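Long-range contact in endoglucanase (Thermotoga maritima, PDB 1VHO), which probably acts as a metal-dependent aminopeptidase of the M42 family, a family whose members bind two divalent metal ions per subunit: residues S49-K54 with Y197-V202. Numbering follows the deposited sequence.
Sequences SLIGYK and YVVFSV
Tyr-53 lays the CD1–CE1 side of its ring over one face of Tyr-197, its CD1 3.2 Å above that plane and displaced toward the rim. The two phenols run side by side in the same direction as an offset stack, with centroids 4.7 Å apart and planes inclined by 30°. CG of Tyr-197 stands beside its own backbone N (chi1 -64°) and CG of Tyr-53 beside its own carbonyl carbon (chi1 169°); because the strands are antiparallel, both rings lean the same way along the sheet and can overlap. At the edge of the Tyr-197 ring sits CG2 of Ile-51, and the hydroxyl is hydrogen-bonded to Lys-61. A leucine in place of Tyr-197 would probably leave Tyr-53 without its stacking surface and Lys-61 without this oxygen partner. Farther along the same face, Ile-51 CG1 packs 3.8 Å from Val-199 CG2. The strands 50-54 and 195-201 are antiparallel neighbours in the mixed sheet of the M42 peptidase domain, joined through the hydrogen-bonded pairs Leu-50/Phe-200 and Gly-52/Val-198; the bond from Phe-200 N to Leu-50 O is 2.9 Å long and almost straight. On the other face, Leu-50 CD2 lies 4.2 Å from Phe-200 CD1, both side chains reaching Ile-31 of helix 25-35, while Phe-200 and Val-198 also meet Leu-180 of helix 171-187. Beyond the last bridge, Ser-49 OG accepts a 2.9 Å hydrogen bond from Val-202 N and is also hydrogen-bonded to OE2 of Glu-205, a predicted zinc ligand.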
# COMPACT_ATOMS: atom_id res chain seq x y z
N SER A 49 3.79 12.91 2.82
CA SER A 49 4.33 11.89 1.90
C SER A 49 5.84 11.90 2.02
O SER A 49 6.42 12.91 2.49
CB SER A 49 3.91 12.12 0.46
OG SER A 49 2.52 11.95 0.22
N LEU A 50 6.51 10.81 1.68
CA LEU A 50 7.94 10.72 1.78
C LEU A 50 8.56 10.44 0.40
O LEU A 50 8.05 9.57 -0.32
CB LEU A 50 8.34 9.62 2.78
CG LEU A 50 9.82 9.33 2.93
CD1 LEU A 50 10.51 10.38 3.80
CD2 LEU A 50 10.06 7.95 3.55
N ILE A 51 9.55 11.21 0.01
CA ILE A 51 10.23 10.99 -1.29
C ILE A 51 11.69 10.68 -1.04
O ILE A 51 12.41 11.50 -0.41
CB ILE A 51 10.10 12.17 -2.27
CG1 ILE A 51 8.66 12.33 -2.73
CG2 ILE A 51 11.00 11.90 -3.52
CD1 ILE A 51 7.70 13.03 -1.76
N GLY A 52 12.15 9.48 -1.39
CA GLY A 52 13.58 9.12 -1.18
C GLY A 52 14.31 9.54 -2.46
O GLY A 52 13.77 9.22 -3.55
N TYR A 53 15.47 10.15 -2.36
CA TYR A 53 16.20 10.56 -3.58
C TYR A 53 17.56 9.90 -3.66
O TYR A 53 18.36 9.96 -2.71
CB TYR A 53 16.33 12.08 -3.64
CG TYR A 53 17.28 12.58 -4.72
CD1 TYR A 53 17.03 12.28 -6.05
CD2 TYR A 53 18.41 13.32 -4.42
CE1 TYR A 53 17.86 12.72 -7.05
CE2 TYR A 53 19.25 13.79 -5.43
CZ TYR A 53 18.96 13.48 -6.74
OH TYR A 53 19.77 13.90 -7.77
N LYS A 54 17.77 9.17 -4.75
CA LYS A 54 19.06 8.46 -4.93
C LYS A 54 19.67 8.95 -6.25
O LYS A 54 19.13 8.74 -7.35
CB LYS A 54 18.86 6.96 -4.89
CG LYS A 54 20.08 6.11 -5.17
CD LYS A 54 21.20 6.32 -4.17
CE LYS A 54 22.50 5.67 -4.69
NZ LYS A 54 22.29 4.24 -4.99
N TYR A 197 13.76 8.66 -7.91
CA TYR A 197 12.92 9.28 -6.91
C TYR A 197 11.86 8.23 -6.51
O TYR A 197 11.15 7.74 -7.39
CB TYR A 197 12.22 10.52 -7.41
CG TYR A 197 13.18 11.64 -7.77
CD1 TYR A 197 13.88 11.59 -8.98
CD2 TYR A 197 13.43 12.69 -6.88
CE1 TYR A 197 14.77 12.57 -9.32
CE2 TYR A 197 14.34 13.68 -7.23
CZ TYR A 197 14.97 13.64 -8.45
OH TYR A 197 15.87 14.62 -8.84
N VAL A 198 11.85 7.89 -5.23
CA VAL A 198 10.91 6.85 -4.75
C VAL A 198 9.88 7.53 -3.89
O VAL A 198 10.21 8.09 -2.83
CB VAL A 198 11.71 5.76 -4.06
CG1 VAL A 198 10.80 4.66 -3.61
CG2 VAL A 198 12.76 5.17 -5.03
N VAL A 199 8.60 7.44 -4.28
CA VAL A 199 7.56 8.19 -3.61
C VAL A 199 6.52 7.34 -2.88
O VAL A 199 5.90 6.46 -3.46
CB VAL A 199 6.84 9.03 -4.69
CG1 VAL A 199 5.74 9.91 -4.08
CG2 VAL A 199 7.83 9.85 -5.52
N PHE A 200 6.42 7.59 -1.59
CA PHE A 200 5.47 6.94 -0.69
C PHE A 200 4.39 7.97 -0.36
O PHE A 200 4.53 8.84 0.52
CB PHE A 200 6.21 6.45 0.58
CG PHE A 200 7.38 5.54 0.31
CD1 PHE A 200 8.65 6.07 0.11
CD2 PHE A 200 7.22 4.17 0.23
CE1 PHE A 200 9.74 5.23 -0.13
CE2 PHE A 200 8.28 3.32 -0.05
CZ PHE A 200 9.57 3.87 -0.22
N SER A 201 3.28 7.92 -1.06
CA SER A 201 2.19 8.85 -0.99
C SER A 201 1.12 8.58 0.05
O SER A 201 0.56 7.48 0.10
CB SER A 201 1.46 8.86 -2.37
OG SER A 201 0.61 9.99 -2.47
N VAL A 202 0.77 9.66 0.78
CA VAL A 202 -0.31 9.51 1.77
C VAL A 202 -1.63 9.85 1.11
O VAL A 202 -1.71 10.38 -0.01
CB VAL A 202 -0.06 10.38 3.01
CG1 VAL A 202 1.22 9.96 3.69
CG2 VAL A 202 0.01 11.87 2.58